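PDB 6O0A: flavohemoglobin from Malassezia yamatoensis, which binds heme and FAD and probably protects Malassezia from nitric oxide by converting it to nitrate with electrons from NAD(P)H. Local coordinates for residues R38-M50 with T118-L131. Residues are numbered along the deposited sequence; the frame is centred on the assembly and turned at random.
Sequences RIPHITPVFYGDM and TVYKYLFGAIAKDL. With HEM (protoporphyrin IX containing Fe), chain C.
In the globin domain of this flavohemoglobin, the B helix (within 25-53) and the G helix (within 115-131) cross near the heme pocket, which Val119 joins; their 38-50 and 118-131 segments come closest where Phe46 meets Leu123, the axes 8.1 Å apart at 131°. The Ile42 side chain is a knob in a hole of Leu123, Ala126, Ile127 and Asp130; its CG2, anti to the backbone N, reaches Ala126 CB at 3.7 Å. The small Ala126 methyl lies 3.5 Å from Phe46 N, allowing close backbone approach. Leu123 CB sits over one face of the Phe46 ring, a CH-pi contact, while Phe46 CZ touches Val119 CG1. Val119 CG2 in turn packs 3.3 Å from the heme methyl CMC. Next to Val119, Met50 CA lies over a face of the Tyr122 ring, 3.9 Å from its centroid.

Two charged pairs border this apolar seam. At one end Arg38 grips Asp130 side-on, NE to OD2 (2.8 Å) and NH2 to OD1 (2.9 Å), each oxygen using its syn lone pair. In the conformer modelled here, Lys129 NZ comes 2.6 Å from Asp49 OD2, a salt bridge that may not be permanent. The paired Arg38 bonds thus restrict rotation of the Asp130 carboxylate.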
loop_
_atom_site.group_PDB
_atom_site.type_symbol
_atom_site.label_atom_id
_atom_site.label_comp_id
_atom_site.label_asym_id
_atom_site.label_seq_id
_atom_site.Cartn_x
_atom_site.Cartn_y
_atom_site.Cartn_z
ATOM N N ARG A 38 22.664 1.870 -12.272
ATOM C CA ARG A 38 22.455 0.611 -12.970
ATOM C C ARG A 38 21.188 -0.125 -12.538
ATOM O O ARG A 38 20.825 -1.106 -13.190
ATOM C CB ARG A 38 23.676 -0.308 -12.784
ATOM C CG ARG A 38 24.991 0.271 -13.312
ATOM C CD ARG A 38 24.842 0.765 -14.749
ATOM N NE ARG A 38 24.433 -0.303 -15.659
ATOM C CZ ARG A 38 24.057 -0.113 -16.921
ATOM N NH1 ARG A 38 24.032 1.115 -17.433
ATOM N NH2 ARG A 38 23.691 -1.147 -17.670
ATOM N N ILE A 39 20.500 0.331 -11.476
ATOM C CA ILE A 39 19.285 -0.355 -11.008
ATOM C C ILE A 39 18.245 -0.560 -12.109
ATOM O O ILE A 39 17.749 -1.686 -12.251
ATOM C CB ILE A 39 18.705 0.367 -9.783
ATOM C CG1 ILE A 39 19.516 0.053 -8.518
ATOM C CG2 ILE A 39 17.198 0.056 -9.626
ATOM C CD1 ILE A 39 19.719 -1.416 -8.258
ATOM N N PRO A 40 17.841 0.461 -12.879
ATOM C CA PRO A 40 16.835 0.220 -13.929
ATOM C C PRO A 40 17.257 -0.818 -14.942
ATOM O O PRO A 40 16.401 -1.468 -15.556
ATOM C CB PRO A 40 16.674 1.600 -14.587
ATOM C CG PRO A 40 17.114 2.562 -13.558
ATOM C CD PRO A 40 18.206 1.890 -12.801
ATOM N N HIS A 41 18.561 -0.982 -15.157
ATOM C CA HIS A 41 19.019 -1.992 -16.096
ATOM C C HIS A 41 19.118 -3.358 -15.434
ATOM O O HIS A 41 18.858 -4.375 -16.085
ATOM C CB HIS A 41 20.365 -1.573 -16.686
ATOM C CG HIS A 41 20.336 -0.226 -17.341
ATOM N ND1 HIS A 41 20.340 0.951 -16.623
ATOM C CD2 HIS A 41 20.289 0.129 -18.647
ATOM C CE1 HIS A 41 20.304 1.974 -17.458
ATOM N NE2 HIS A 41 20.272 1.503 -18.693
ATOM N N ILE A 42 19.448 -3.399 -14.142
ATOM C CA ILE A 42 19.632 -4.683 -13.466
ATOM C C ILE A 42 18.287 -5.346 -13.172
ATOM O O ILE A 42 18.144 -6.570 -13.283
ATOM C CB ILE A 42 20.467 -4.473 -12.189
ATOM C CG1 ILE A 42 21.905 -4.090 -12.553
ATOM C CG2 ILE A 42 20.447 -5.717 -11.295
ATOM C CD1 ILE A 42 22.719 -3.556 -11.397
ATOM N N THR A 43 17.276 -4.550 -12.803
ATOM C CA THR A 43 15.951 -5.019 -12.391
ATOM C C THR A 43 15.305 -6.022 -13.342
ATOM O O THR A 43 14.919 -7.116 -12.904
ATOM C CB THR A 43 15.011 -3.817 -12.203
ATOM O OG1 THR A 43 15.375 -3.117 -11.017
ATOM C CG2 THR A 43 13.559 -4.271 -12.107
ATOM N N PRO A 44 15.126 -5.699 -14.631
ATOM C CA PRO A 44 14.426 -6.641 -15.510
ATOM C C PRO A 44 15.203 -7.912 -15.706
ATOM O O PRO A 44 14.605 -8.969 -15.940
ATOM C CB PRO A 44 14.279 -5.860 -16.825
ATOM C CG PRO A 44 14.586 -4.449 -16.474
ATOM C CD PRO A 44 15.575 -4.516 -15.385
ATOM N N VAL A 45 16.531 -7.841 -15.607
ATOM C CA VAL A 45 17.329 -9.047 -15.737
ATOM C C VAL A 45 17.170 -9.915 -14.498
ATOM O O VAL A 45 17.000 -11.136 -14.594
ATOM C CB VAL A 45 18.800 -8.688 -16.003
ATOM C CG1 VAL A 45 19.621 -9.959 -16.112
ATOM C CG2 VAL A 45 18.911 -7.855 -17.270
ATOM N N PHE A 46 17.227 -9.298 -13.316
ATOM C CA PHE A 46 16.980 -10.019 -12.076
ATOM C C PHE A 46 15.645 -10.763 -12.123
ATOM O O PHE A 46 15.586 -11.981 -11.901
ATOM C CB PHE A 46 17.062 -9.000 -10.930
ATOM C CG PHE A 46 16.179 -9.297 -9.748
ATOM C CD1 PHE A 46 16.235 -10.506 -9.082
ATOM C CD2 PHE A 46 15.326 -8.309 -9.272
ATOM C CE1 PHE A 46 15.429 -10.747 -7.987
ATOM C CE2 PHE A 46 14.526 -8.541 -8.166
ATOM C CZ PHE A 46 14.582 -9.763 -7.530
ATOM N N TYR A 47 14.559 -10.054 -12.452
ATOM C CA TYR A 47 13.250 -10.699 -12.469
ATOM C C TYR A 47 13.143 -11.724 -13.587
ATOM O O TYR A 47 12.555 -12.796 -13.396
ATOM C CB TYR A 47 12.141 -9.655 -12.603
ATOM C CG TYR A 47 11.827 -8.978 -11.293
ATOM C CD1 TYR A 47 11.244 -9.687 -10.243
ATOM C CD2 TYR A 47 12.121 -7.633 -11.096
ATOM C CE1 TYR A 47 10.965 -9.067 -9.032
ATOM C CE2 TYR A 47 11.846 -7.012 -9.891
ATOM C CZ TYR A 47 11.264 -7.737 -8.866
ATOM O OH TYR A 47 10.980 -7.110 -7.667
ATOM N N GLY A 48 13.693 -11.413 -14.761
ATOM C CA GLY A 48 13.675 -12.386 -15.844
ATOM C C GLY A 48 14.326 -13.700 -15.450
ATOM O O GLY A 48 13.763 -14.781 -15.672
ATOM N N ASP A 49 15.513 -13.618 -14.845
ATOM C CA ASP A 49 16.221 -14.811 -14.382
ATOM C C ASP A 49 15.435 -15.525 -13.291
ATOM O O ASP A 49 15.260 -16.750 -13.334
ATOM C CB ASP A 49 17.610 -14.429 -13.851
ATOM C CG ASP A 49 18.560 -13.964 -14.942
ATOM O OD1 ASP A 49 18.255 -14.149 -16.140
ATOM O OD2 ASP A 49 19.622 -13.409 -14.591
ATOM N N MET A 50 14.975 -14.777 -12.283
ATOM C CA MET A 50 14.287 -15.411 -11.162
ATOM C C MET A 50 12.998 -16.088 -11.606
ATOM O O MET A 50 12.702 -17.214 -11.196
ATOM C CB MET A 50 13.982 -14.389 -10.067
ATOM C CG MET A 50 13.245 -15.037 -8.904
ATOM S SD MET A 50 13.179 -13.951 -7.467
ATOM C CE MET A 50 12.258 -12.552 -8.133
ATOM N N THR A 118 16.354 -16.682 -2.417
ATOM C CA THR A 118 16.051 -16.696 -3.847
ATOM C C THR A 118 16.323 -15.340 -4.480
ATOM O O THR A 118 16.995 -15.242 -5.514
ATOM C CB THR A 118 14.589 -17.089 -4.054
ATOM O OG1 THR A 118 14.315 -18.298 -3.329
ATOM C CG2 THR A 118 14.303 -17.290 -5.541
ATOM N N VAL A 119 15.795 -14.277 -3.874
ATOM C CA VAL A 119 16.006 -12.944 -4.417
ATOM C C VAL A 119 17.481 -12.580 -4.384
ATOM O O VAL A 119 18.004 -12.002 -5.343
ATOM C CB VAL A 119 15.121 -11.924 -3.680
ATOM C CG1 VAL A 119 15.650 -10.507 -3.845
ATOM C CG2 VAL A 119 13.723 -12.024 -4.255
ATOM N N TYR A 120 18.191 -12.954 -3.313
ATOM C CA TYR A 120 19.623 -12.672 -3.276
ATOM C C TYR A 120 20.327 -13.301 -4.478
ATOM O O TYR A 120 21.113 -12.643 -5.167
ATOM C CB TYR A 120 20.262 -13.174 -1.979
ATOM C CG TYR A 120 21.761 -12.923 -2.032
ATOM C CD1 TYR A 120 22.279 -11.667 -1.751
ATOM C CD2 TYR A 120 22.641 -13.917 -2.448
ATOM C CE1 TYR A 120 23.645 -11.412 -1.836
ATOM C CE2 TYR A 120 24.006 -13.673 -2.546
ATOM C CZ TYR A 120 24.502 -12.419 -2.243
ATOM O OH TYR A 120 25.861 -12.186 -2.341
ATOM N N LYS A 121 20.042 -14.574 -4.739
ATOM C CA LYS A 121 20.721 -15.294 -5.811
ATOM C C LYS A 121 20.525 -14.606 -7.156
ATOM O O LYS A 121 21.494 -14.308 -7.865
ATOM C CB LYS A 121 20.201 -16.729 -5.865
ATOM C CG LYS A 121 20.764 -17.500 -7.024
ATOM C CD LYS A 121 20.260 -18.921 -7.056
ATOM C CE LYS A 121 20.928 -19.670 -8.208
ATOM N NZ LYS A 121 20.587 -21.118 -8.201
ATOM N N TYR A 122 19.274 -14.341 -7.531
ATOM C CA TYR A 122 19.027 -13.793 -8.863
ATOM C C TYR A 122 19.341 -12.310 -8.939
ATOM O O TYR A 122 19.798 -11.841 -9.987
ATOM C CB TYR A 122 17.587 -14.097 -9.293
ATOM C CG TYR A 122 17.455 -15.592 -9.427
ATOM C CD1 TYR A 122 18.104 -16.256 -10.457
ATOM C CD2 TYR A 122 16.806 -16.343 -8.461
ATOM C CE1 TYR A 122 18.053 -17.628 -10.560
ATOM C CE2 TYR A 122 16.752 -17.716 -8.556
ATOM C CZ TYR A 122 17.376 -18.347 -9.609
ATOM O OH TYR A 122 17.347 -19.718 -9.712
ATOM N N LEU A 123 19.142 -11.562 -7.854
ATOM C CA LEU A 123 19.506 -10.152 -7.886
ATOM C C LEU A 123 21.009 -9.992 -8.062
ATOM O O LEU A 123 21.471 -9.217 -8.907
ATOM C CB LEU A 123 19.031 -9.439 -6.615
ATOM C CG LEU A 123 19.412 -7.966 -6.544
ATOM C CD1 LEU A 123 18.825 -7.231 -7.746
ATOM C CD2 LEU A 123 18.872 -7.361 -5.255
ATOM N N PHE A 124 21.796 -10.723 -7.275
ATOM C CA PHE A 124 23.231 -10.530 -7.358
ATOM C C PHE A 124 23.821 -11.188 -8.593
ATOM O O PHE A 124 24.850 -10.716 -9.088
ATOM C CB PHE A 124 23.879 -10.997 -6.051
ATOM C CG PHE A 124 23.858 -9.920 -4.992
ATOM C CD1 PHE A 124 22.658 -9.540 -4.403
ATOM C CD2 PHE A 124 25.019 -9.241 -4.641
ATOM C CE1 PHE A 124 22.616 -8.517 -3.453
ATOM C CE2 PHE A 124 24.985 -8.216 -3.689
ATOM C CZ PHE A 124 23.786 -7.861 -3.096
ATOM N N GLY A 125 23.160 -12.211 -9.136
ATOM C CA GLY A 125 23.542 -12.694 -10.455
ATOM C C GLY A 125 23.359 -11.633 -11.527
ATOM O O GLY A 125 24.175 -11.506 -12.447
ATOM N N ALA A 126 22.273 -10.864 -11.435
ATOM C CA ALA A 126 22.034 -9.804 -12.415
ATOM C C ALA A 126 23.016 -8.654 -12.235
ATOM O O ALA A 126 23.441 -8.034 -13.216
ATOM C CB ALA A 126 20.592 -9.298 -12.312
ATOM N N ILE A 127 23.369 -8.342 -10.987
ATOM C CA ILE A 127 24.430 -7.368 -10.738
ATOM C C ILE A 127 25.728 -7.821 -11.396
ATOM O O ILE A 127 26.414 -7.032 -12.059
ATOM C CB ILE A 127 24.606 -7.151 -9.225
ATOM C CG1 ILE A 127 23.393 -6.412 -8.649
ATOM C CG2 ILE A 127 25.900 -6.382 -8.939
ATOM C CD1 ILE A 127 23.337 -6.458 -7.137
ATOM N N ALA A 128 26.067 -9.106 -11.248
ATOM C CA ALA A 128 27.280 -9.645 -11.857
ATOM C C ALA A 128 27.233 -9.557 -13.375
ATOM O O ALA A 128 28.229 -9.198 -14.016
ATOM C CB ALA A 128 27.481 -11.099 -11.411
ATOM N N LYS A 129 26.088 -9.893 -13.971
ATOM C CA LYS A 129 25.948 -9.818 -15.425
ATOM C C LYS A 129 26.079 -8.384 -15.917
ATOM O O LYS A 129 26.694 -8.123 -16.961
ATOM C CB LYS A 129 24.596 -10.386 -15.849
ATOM C CG LYS A 129 24.420 -11.883 -15.654
ATOM C CD LYS A 129 23.048 -12.293 -16.172
ATOM C CE LYS A 129 22.720 -13.726 -15.827
ATOM N NZ LYS A 129 21.397 -14.116 -16.395
ATOM N N ASP A 130 25.504 -7.436 -15.174
ATOM C CA ASP A 130 25.546 -6.042 -15.601
ATOM C C ASP A 130 26.942 -5.450 -15.454
ATOM O O ASP A 130 27.472 -4.839 -16.389
ATOM C CB ASP A 130 24.545 -5.216 -14.797
ATOM C CG ASP A 130 24.373 -3.813 -15.354
ATOM O OD1 ASP A 130 23.542 -3.640 -16.264
ATOM O OD2 ASP A 130 25.075 -2.887 -14.896
ATOM N N LEU A 131 27.552 -5.603 -14.276
ATOM C CA LEU A 131 28.835 -4.973 -14.010
ATOM C C LEU A 131 30.018 -5.738 -14.594
ATOM O O LEU A 131 31.077 -5.139 -14.811
ATOM C CB LEU A 131 29.020 -4.802 -12.502
ATOM C CG LEU A 131 28.424 -3.548 -11.849
ATOM C CD1 LEU A 131 26.975 -3.302 -12.222
ATOM C CD2 LEU A 131 28.572 -3.641 -10.330
HETATM C CHA HEM C . 6.955 -5.492 -3.096
HETATM C CHB HEM C . 11.394 -4.588 -1.288
HETATM C CHC HEM C . 12.216 -9.357 -0.942
HETATM C CHD HEM C . 8.090 -10.221 -3.342
HETATM C C1A HEM C . 8.073 -4.833 -2.616
HETATM C C2A HEM C . 8.237 -3.401 -2.503
HETATM C C3A HEM C . 9.453 -3.154 -2.001
HETATM C C4A HEM C . 10.121 -4.423 -1.793
HETATM C CMA HEM C . 10.075 -1.773 -1.706
HETATM C CAA HEM C . 7.164 -2.355 -2.871
HETATM C CBA HEM C . 6.347 -2.158 -1.596
HETATM C CGA HEM C . 5.203 -1.210 -1.859
HETATM O O1A HEM C . 4.455 -1.424 -2.846
HETATM O O2A HEM C . 5.034 -0.240 -1.081
HETATM C C1B HEM C . 12.007 -5.797 -1.025
HETATM C C2B HEM C . 13.330 -5.980 -0.459
HETATM C C3B HEM C . 13.568 -7.304 -0.378
HETATM C C4B HEM C . 12.390 -7.993 -0.870
HETATM C CMB HEM C . 14.252 -4.805 -0.074
HETATM C CAB HEM C . 14.817 -8.047 0.160
HETATM C CBB HEM C . 15.774 -7.487 0.918
HETATM C C1C HEM C . 11.185 -9.995 -1.600
HETATM C C2C HEM C . 11.101 -11.414 -1.836
HETATM C C3C HEM C . 9.957 -11.667 -2.498
HETATM C C4C HEM C . 9.298 -10.398 -2.712
HETATM C CMC HEM C . 12.174 -12.410 -1.341
HETATM C CAC HEM C . 9.384 -13.007 -3.033
HETATM C CBC HEM C . 10.171 -14.041 -3.386
HETATM C C1D HEM C . 7.437 -9.013 -3.469
HETATM C C2D HEM C . 6.152 -8.840 -4.122
HETATM C C3D HEM C . 5.836 -7.548 -4.072
HETATM C C4D HEM C . 6.898 -6.842 -3.375
HETATM C CMD HEM C . 5.339 -9.985 -4.769
HETATM C CAD HEM C . 4.552 -6.918 -4.654
HETATM C CBD HEM C . 4.945 -6.108 -5.886
HETATM C CGD HEM C . 5.132 -6.994 -7.098
HETATM O O1D HEM C . 4.244 -7.843 -7.384
HETATM O O2D HEM C . 6.169 -6.837 -7.800
HETATM N NA HEM C . 9.246 -5.426 -2.173
HETATM N NB HEM C . 11.467 -7.041 -1.263
HETATM N NC HEM C . 10.063 -9.395 -2.140
HETATM N ND HEM C . 7.858 -7.779 -3.015
HETATM FE FE HEM C . 9.553 -7.423 -1.893
HETATM O O HOH W 1 21.636 -5.185 -16.798
HETATM O O HOH W 2 20.352 -13.709 -12.037
#